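Local coordinates for diaminopimelate decarboxylase (Phaeodactylum tricornutum, PDB 7JPJ), which probably decarboxylates meso-diaminopimelate in the last step of lysine biosynthesis, using pyridoxal 5'-phosphate as cofactor and working as a dimer, at residues Glu196-Ser206 / Phe227-Gly238; Val328-Gly336 / Arg379-Asp390. All coordinates share one frame; numbering follows the deposited sequence.

Contact 1: residues Glu196-Ser206 / Phe227-Gly238; sequences EVERIHTHIGS and FPTVKTMNLGGG. With SO4 (sulfate ion), chain D.
The beta-branched V197 and I200, well suited to an extended strand, pack against F227, V230 and M233, the phenylalanine ring offering a flat surface. V197 CG1 lies anti to its own N (chi1 -172°), which turns CG2 over one face of the F227 ring, a CH-pi contact 4.2 Å from the centroid. I200 sets CG1 on V230 CG2, while its CG2 meets the methyl CE of M233 at 3.7 Å, the methionine chain folding at chi2 and chi3 to bring CE there. Toward the polar edge H201 and N234 run side by side, ring and amide stacked with planes 28° apart. H201 ND1 donates to N234 O (3.2 Å) from above the carbonyl plane, and T202 N reaches the same oxygen almost in line with C=O. Replacing H201 by leucine would probably cost N234 O one of its two donors and deprive the N234 amide, which also bonds E279, of its stacking partner. N234 OD1 takes G236 N in an Asx turn. Beyond it G237 N meets H203 ND1 in the ring plane (3.0 Å), and G238 N binds sulfate O2, an anion that may mark the cofactor phosphate site. The strands form a right-handed beta-alpha-beta unit of the TIM barrel through helix 210-222, with strand 141-147 pairing beside 196-201 and strand 275-278 beside 232-234.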
# COMPACT_ATOMS: atom_id res chain seq x y z
N GLU A 196 -17.82 4.24 34.63
CA GLU A 196 -16.69 4.16 35.54
C GLU A 196 -15.42 4.09 34.71
O GLU A 196 -15.19 3.11 33.99
CB GLU A 196 -16.80 2.94 36.46
CG GLU A 196 -15.61 2.79 37.41
CD GLU A 196 -15.96 2.01 38.66
OE1 GLU A 196 -15.27 1.01 38.95
OE2 GLU A 196 -16.93 2.39 39.36
N VAL A 197 -14.59 5.13 34.80
CA VAL A 197 -13.34 5.20 34.05
C VAL A 197 -12.28 4.43 34.83
O VAL A 197 -11.86 4.86 35.92
CB VAL A 197 -12.91 6.65 33.80
CG1 VAL A 197 -11.73 6.69 32.85
CG2 VAL A 197 -14.07 7.45 33.25
N GLU A 198 -11.83 3.30 34.29
CA GLU A 198 -10.86 2.45 34.96
C GLU A 198 -9.47 2.53 34.36
O GLU A 198 -8.52 2.06 35.00
CB GLU A 198 -11.32 0.98 34.93
CG GLU A 198 -11.21 0.32 33.56
CD GLU A 198 -11.46 -1.18 33.61
OE1 GLU A 198 -11.68 -1.72 34.71
OE2 GLU A 198 -11.45 -1.82 32.53
N ARG A 199 -9.31 3.12 33.18
CA ARG A 199 -8.05 3.05 32.46
C ARG A 199 -7.91 4.25 31.53
O ARG A 199 -8.86 4.63 30.85
CB ARG A 199 -7.95 1.74 31.68
CG ARG A 199 -6.81 1.66 30.67
CD ARG A 199 -6.84 0.33 29.93
NE ARG A 199 -8.06 0.15 29.15
CZ ARG A 199 -9.09 -0.60 29.54
NH1 ARG A 199 -9.05 -1.24 30.69
NH2 ARG A 199 -10.17 -0.70 28.77
N ILE A 200 -6.71 4.84 31.53
CA ILE A 200 -6.36 5.93 30.63
C ILE A 200 -5.37 5.39 29.60
O ILE A 200 -4.51 4.57 29.93
CB ILE A 200 -5.76 7.13 31.39
CG1 ILE A 200 -6.78 7.69 32.39
CG2 ILE A 200 -5.33 8.23 30.44
CD1 ILE A 200 -7.99 8.34 31.74
N HIS A 201 -5.50 5.84 28.36
CA HIS A 201 -4.67 5.38 27.25
C HIS A 201 -4.01 6.58 26.58
O HIS A 201 -4.68 7.56 26.25
CB HIS A 201 -5.51 4.60 26.23
CG HIS A 201 -4.69 3.88 25.20
ND1 HIS A 201 -3.32 3.80 25.26
CD2 HIS A 201 -5.06 3.21 24.08
CE1 HIS A 201 -2.88 3.11 24.22
NE2 HIS A 201 -3.91 2.74 23.49
N THR A 202 -2.70 6.49 26.39
CA THR A 202 -1.94 7.52 25.71
C THR A 202 -1.01 6.85 24.71
O THR A 202 -0.73 5.65 24.79
CB THR A 202 -1.13 8.38 26.70
OG1 THR A 202 -0.67 9.56 26.05
CG2 THR A 202 0.07 7.60 27.20
N HIS A 203 -0.53 7.63 23.74
CA HIS A 203 0.36 7.10 22.71
C HIS A 203 1.11 8.24 22.03
O HIS A 203 0.78 8.61 20.90
CB HIS A 203 -0.43 6.29 21.69
CG HIS A 203 0.43 5.60 20.66
ND1 HIS A 203 1.24 4.53 20.97
CD2 HIS A 203 0.59 5.83 19.34
CE1 HIS A 203 1.87 4.13 19.87
NE2 HIS A 203 1.49 4.91 18.87
N ILE A 204 2.11 8.80 22.71
CA ILE A 204 2.87 9.93 22.16
C ILE A 204 4.36 9.71 22.38
O ILE A 204 5.15 10.65 22.24
CB ILE A 204 2.42 11.26 22.79
CG1 ILE A 204 2.67 11.25 24.30
CG2 ILE A 204 0.96 11.55 22.47
CD1 ILE A 204 2.73 12.63 24.92
N GLY A 205 4.76 8.49 22.71
CA GLY A 205 6.16 8.20 22.95
C GLY A 205 6.92 7.92 21.66
O GLY A 205 6.38 7.34 20.72
N SER A 206 8.18 8.34 21.63
CA SER A 206 9.03 8.15 20.46
C SER A 206 10.48 8.30 20.88
O SER A 206 10.79 8.86 21.94
CB SER A 206 8.69 9.14 19.34
OG SER A 206 9.11 10.46 19.69
N PHE A 227 -9.93 11.22 36.98
CA PHE A 227 -10.87 10.15 37.29
C PHE A 227 -10.27 9.25 38.37
O PHE A 227 -9.41 8.41 38.06
CB PHE A 227 -11.20 9.34 36.03
CG PHE A 227 -11.61 10.20 34.87
CD1 PHE A 227 -12.88 10.73 34.80
CD2 PHE A 227 -10.70 10.49 33.86
CE1 PHE A 227 -13.26 11.53 33.73
CE2 PHE A 227 -11.07 11.28 32.79
CZ PHE A 227 -12.36 11.81 32.73
N PRO A 228 -10.69 9.38 39.63
CA PRO A 228 -10.05 8.60 40.71
C PRO A 228 -10.26 7.10 40.59
O PRO A 228 -9.54 6.35 41.26
CB PRO A 228 -10.70 9.16 41.98
CG PRO A 228 -11.31 10.48 41.57
CD PRO A 228 -11.71 10.30 40.14
N THR A 229 -11.20 6.65 39.77
CA THR A 229 -11.45 5.22 39.60
C THR A 229 -10.45 4.54 38.68
O THR A 229 -10.50 3.31 38.56
CB THR A 229 -12.87 5.00 39.06
OG1 THR A 229 -13.10 5.89 37.95
CG2 THR A 229 -13.90 5.28 40.15
N VAL A 230 -9.55 5.29 38.04
CA VAL A 230 -8.59 4.69 37.12
C VAL A 230 -7.57 3.87 37.90
O VAL A 230 -7.02 4.32 38.91
CB VAL A 230 -7.90 5.78 36.28
CG1 VAL A 230 -6.76 5.18 35.46
CG2 VAL A 230 -8.90 6.47 35.37
N LYS A 231 -7.32 2.65 37.43
CA LYS A 231 -6.33 1.77 38.03
C LYS A 231 -5.24 1.33 37.06
O LYS A 231 -4.29 0.66 37.50
CB LYS A 231 -7.01 0.53 38.62
CG LYS A 231 -8.01 0.85 39.72
CD LYS A 231 -8.87 -0.35 40.07
CE LYS A 231 -9.75 -0.07 41.28
NZ LYS A 231 -9.58 -1.11 42.33
N THR A 232 -5.34 1.68 35.78
CA THR A 232 -4.39 1.25 34.77
C THR A 232 -4.03 2.42 33.87
O THR A 232 -4.89 3.22 33.50
CB THR A 232 -4.97 0.10 33.92
OG1 THR A 232 -5.22 -1.03 34.76
CG2 THR A 232 -3.99 -0.31 32.84
N MET A 233 -2.75 2.51 33.52
CA MET A 233 -2.24 3.51 32.59
C MET A 233 -1.59 2.80 31.41
O MET A 233 -0.61 2.07 31.58
CB MET A 233 -1.23 4.44 33.29
CG MET A 233 -0.46 5.36 32.36
SD MET A 233 -1.30 6.93 32.04
CE MET A 233 -2.04 6.62 30.44
N ASN A 234 -2.14 3.02 30.21
CA ASN A 234 -1.63 2.44 28.97
C ASN A 234 -0.82 3.50 28.23
O ASN A 234 -1.38 4.47 27.71
CB ASN A 234 -2.79 1.92 28.11
CG ASN A 234 -2.32 1.13 26.89
OD1 ASN A 234 -1.21 1.31 26.39
ND2 ASN A 234 -3.19 0.26 26.40
N LEU A 235 0.50 3.31 28.18
CA LEU A 235 1.41 4.27 27.57
C LEU A 235 1.63 4.03 26.08
O LEU A 235 2.40 4.78 25.46
CB LEU A 235 2.76 4.24 28.29
CG LEU A 235 2.77 4.76 29.72
CD1 LEU A 235 4.17 4.70 30.31
CD2 LEU A 235 2.21 6.17 29.78
N GLY A 236 1.00 3.02 25.49
CA GLY A 236 1.08 2.80 24.06
C GLY A 236 2.39 2.17 23.63
O GLY A 236 3.13 1.56 24.41
N GLY A 237 2.68 2.33 22.34
CA GLY A 237 3.91 1.82 21.77
C GLY A 237 4.84 2.90 21.26
O GLY A 237 4.94 3.98 21.87
N GLY A 238 5.53 2.64 20.15
CA GLY A 238 6.42 3.60 19.54
C GLY A 238 7.90 3.36 19.79
O GLY A 238 8.72 4.15 19.30
S SO4 D . 4.53 0.64 16.95
O1 SO4 D . 5.74 1.01 16.22
O2 SO4 D . 4.87 0.31 18.33
O3 SO4 D . 3.90 -0.51 16.31
O4 SO4 D . 3.59 1.77 16.92

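Contact 2: residues Val328-Gly336 / Arg379-Asp390; sequences VHPITILPG and RAAAVGDILVMD
I333 buries more of itself against the other segment than any other residue of the pair, wedged between R379, A381 and L387 on the face of the antiparallel pair that also carries I331 and M389. Its CG2 touches A381 CB at 3.8 Å and lies at the edge of the R379 guanidinium, while CG1 leans on L387 CD1; A381, being small, lets I333 come this close. Next along, I331 sends CG2 to L387 CG (3.7 Å) and runs CG1 beside M389 CG. The opposite face is slacker between the strands: L334 CD1 and V388 CG2 stay 4.3 Å apart, and helix 14-24 packs on L334 and I386 there.

R379, extended with CG anti to N (chi1 170°), lays its guanidinium over P335 so that P335 CB faces NH2. NE bonds to V343 O and NH2 to D342 O, holding the group from the loop side, while NH1 forms a salt bridge to D385 OD2 (3.2 Å) from above the carboxylate plane. A382 N binds the same oxygen from the other face. The second oxygen, OD1, accepts G336 N almost straight at 177°. Buried D385 thus has three donors, likely enough to favour its charged form, and it pins the type II turn A382-D385, whose A382 and V383 lie in solvent; G384 there has backbone angles that call for glycine.

At the far end H329 ND1 donates to D390 O (3.3 Å), and M389 CE, its chain bent at chi3, sits against H329 CB. H329 NE2 bonds weakly to R321, which lines the D-lysine pocket. Strand 386-390, between 331-334 and 289-300, belongs to the beta domain that accompanies the barrel in fold-type III pyridoxal phosphate decarboxylases.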
# COMPACT_ATOMS: atom_id res chain seq x y z
N VAL A 328 15.00 2.29 4.73
CA VAL A 328 16.05 1.35 4.36
C VAL A 328 15.90 0.10 5.21
O VAL A 328 15.66 0.17 6.42
CB VAL A 328 17.44 1.98 4.56
CG1 VAL A 328 18.53 1.07 4.00
CG2 VAL A 328 17.50 3.35 3.90
N HIS A 329 16.01 -1.06 4.56
CA HIS A 329 16.00 -2.35 5.22
C HIS A 329 17.35 -3.05 5.03
O HIS A 329 18.00 -2.87 4.00
CB HIS A 329 14.89 -3.26 4.69
CG HIS A 329 13.51 -2.83 5.07
ND1 HIS A 329 12.61 -3.68 5.67
CD2 HIS A 329 12.88 -1.64 4.94
CE1 HIS A 329 11.48 -3.03 5.90
NE2 HIS A 329 11.62 -1.79 5.46
N PRO A 330 17.79 -3.84 6.01
CA PRO A 330 19.03 -4.61 5.84
C PRO A 330 18.84 -5.67 4.76
O PRO A 330 17.85 -6.40 4.76
CB PRO A 330 19.26 -5.24 7.22
CG PRO A 330 18.31 -4.55 8.15
CD PRO A 330 17.16 -4.08 7.32
N ILE A 331 19.80 -5.75 3.85
CA ILE A 331 19.71 -6.61 2.68
C ILE A 331 20.95 -7.48 2.59
O ILE A 331 22.08 -6.97 2.61
CB ILE A 331 19.53 -5.79 1.38
CG1 ILE A 331 18.22 -5.00 1.44
CG2 ILE A 331 19.57 -6.70 0.17
CD1 ILE A 331 18.13 -3.89 0.43
N THR A 332 20.75 -8.79 2.51
CA THR A 332 21.82 -9.75 2.35
C THR A 332 21.51 -10.66 1.17
O THR A 332 20.37 -11.11 1.01
CB THR A 332 22.02 -10.60 3.62
OG1 THR A 332 22.45 -9.76 4.70
CG2 THR A 332 23.05 -11.69 3.39
N ILE A 333 22.51 -10.91 0.34
CA ILE A 333 22.38 -11.78 -0.82
C ILE A 333 23.12 -13.07 -0.54
O ILE A 333 24.33 -13.06 -0.27
CB ILE A 333 22.91 -11.10 -2.09
CG1 ILE A 333 21.96 -9.97 -2.50
CG2 ILE A 333 23.07 -12.12 -3.21
CD1 ILE A 333 22.49 -9.12 -3.62
N LEU A 334 22.40 -14.19 -0.60
CA LEU A 334 22.93 -15.52 -0.35
C LEU A 334 22.93 -16.34 -1.64
O LEU A 334 22.13 -16.09 -2.54
CB LEU A 334 22.11 -16.25 0.72
CG LEU A 334 22.08 -15.57 2.09
CD1 LEU A 334 21.02 -16.18 2.99
CD2 LEU A 334 23.46 -15.63 2.74
N PRO A 335 23.83 -17.33 -1.76
CA PRO A 335 23.88 -18.13 -2.99
C PRO A 335 22.62 -18.96 -3.17
O PRO A 335 22.16 -19.62 -2.23
CB PRO A 335 25.12 -19.01 -2.79
CG PRO A 335 25.30 -19.07 -1.31
CD PRO A 335 24.86 -17.73 -0.79
N GLY A 336 22.07 -18.93 -4.38
CA GLY A 336 20.96 -19.80 -4.74
C GLY A 336 21.27 -21.28 -4.65
O GLY A 336 20.36 -22.10 -4.79
N ARG A 379 26.84 -8.75 -1.79
CA ARG A 379 27.54 -9.82 -2.48
C ARG A 379 27.15 -9.83 -3.95
O ARG A 379 25.98 -9.64 -4.30
CB ARG A 379 27.20 -11.17 -1.83
CG ARG A 379 27.69 -12.39 -2.61
CD ARG A 379 27.20 -13.69 -1.98
NE ARG A 379 27.52 -14.86 -2.80
CZ ARG A 379 26.71 -15.36 -3.73
NH1 ARG A 379 25.55 -14.78 -3.98
NH2 ARG A 379 27.08 -16.43 -4.43
N ALA A 380 28.14 -10.02 -4.81
CA ALA A 380 27.87 -10.16 -6.24
C ALA A 380 26.84 -11.24 -6.47
O ALA A 380 27.00 -12.38 -6.02
CB ALA A 380 29.17 -10.48 -6.99
N ALA A 381 25.76 -10.89 -7.15
CA ALA A 381 24.61 -11.76 -7.30
C ALA A 381 24.49 -12.22 -8.75
O ALA A 381 24.49 -11.39 -9.67
CB ALA A 381 23.32 -11.07 -6.86
N ALA A 382 24.40 -13.53 -8.94
CA ALA A 382 23.98 -14.09 -10.21
C ALA A 382 22.47 -14.31 -10.20
O ALA A 382 21.83 -14.32 -9.14
CB ALA A 382 24.70 -15.40 -10.49
N VAL A 383 21.90 -14.49 -11.39
CA VAL A 383 20.48 -14.78 -11.48
C VAL A 383 20.20 -16.13 -10.85
O VAL A 383 20.84 -17.14 -11.19
CB VAL A 383 20.02 -14.74 -12.95
CG1 VAL A 383 18.58 -15.23 -13.07
CG2 VAL A 383 20.15 -13.32 -13.50
N GLY A 384 19.27 -16.16 -9.90
CA GLY A 384 18.98 -17.34 -9.11
C GLY A 384 19.42 -17.22 -7.66
O GLY A 384 19.04 -18.08 -6.85
N ASP A 385 20.20 -16.21 -7.31
CA ASP A 385 20.62 -16.02 -5.94
C ASP A 385 19.48 -15.45 -5.11
O ASP A 385 18.55 -14.81 -5.62
CB ASP A 385 21.84 -15.10 -5.86
CG ASP A 385 23.11 -15.78 -6.34
OD1 ASP A 385 23.17 -17.03 -6.31
OD2 ASP A 385 24.05 -15.06 -6.75
N ILE A 386 19.55 -15.68 -3.80
CA ILE A 386 18.50 -15.28 -2.87
C ILE A 386 18.83 -13.91 -2.31
O ILE A 386 19.96 -13.66 -1.86
CB ILE A 386 18.35 -16.31 -1.75
CG1 ILE A 386 18.03 -17.69 -2.34
CG2 ILE A 386 17.28 -15.88 -0.76
CD1 ILE A 386 18.26 -18.83 -1.37
N LEU A 387 17.85 -13.00 -2.33
CA LEU A 387 17.95 -11.72 -1.65
C LEU A 387 17.05 -11.75 -0.42
O LEU A 387 15.89 -12.17 -0.51
CB LEU A 387 17.55 -10.57 -2.57
CG LEU A 387 17.88 -9.16 -2.06
CD1 LEU A 387 18.38 -8.27 -3.19
CD2 LEU A 387 16.67 -8.52 -1.38
N VAL A 388 17.58 -11.32 0.72
CA VAL A 388 16.86 -11.37 1.99
C VAL A 388 16.76 -9.95 2.53
O VAL A 388 17.78 -9.32 2.83
CB VAL A 388 17.55 -12.30 3.00
CG1 VAL A 388 16.88 -12.18 4.36
CG2 VAL A 388 17.51 -13.74 2.51
N MET A 389 15.53 -9.46 2.68
CA MET A 389 15.26 -8.16 3.28
C MET A 389 14.84 -8.39 4.73
O MET A 389 13.74 -8.89 4.99
CB MET A 389 14.18 -7.41 2.51
CG MET A 389 14.72 -6.36 1.55
SD MET A 389 13.42 -5.46 0.67
CE MET A 389 13.58 -3.83 1.40
N ASP A 390 15.72 -8.04 5.66
CA ASP A 390 15.46 -8.25 7.08
C ASP A 390 14.67 -7.08 7.66
O ASP A 390 14.45 -6.06 7.00
CB ASP A 390 16.78 -8.45 7.83
CG ASP A 390 17.32 -9.86 7.70
OD1 ASP A 390 16.53 -10.82 7.84
OD2 ASP A 390 18.54 -10.01 7.45

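In the fold
The chain starts in the beta domain, where helix 14-24 packs and strand 29-33 joins the sheet, then enters the barrel at strand 53-58. Contact 1 closes a short 20-residue loop holding helix 210-222 and joins neighbouring barrel strands. After strand 275-278 the chain returns to the beta domain through strand 289-300, and contact 2 closes a 42-residue excursion containing strand 347-353 and most of strand 373-379. The two closures follow in series, neither nesting nor crossing. The centres of contact 1 and contact 2 are about 43 Å apart, on opposite sides of the chain's centre. Yet G238 of contact 1 and the side chain of H329 in contact 2 each lie about 8 Å from the bound D-lysine, between the two domains.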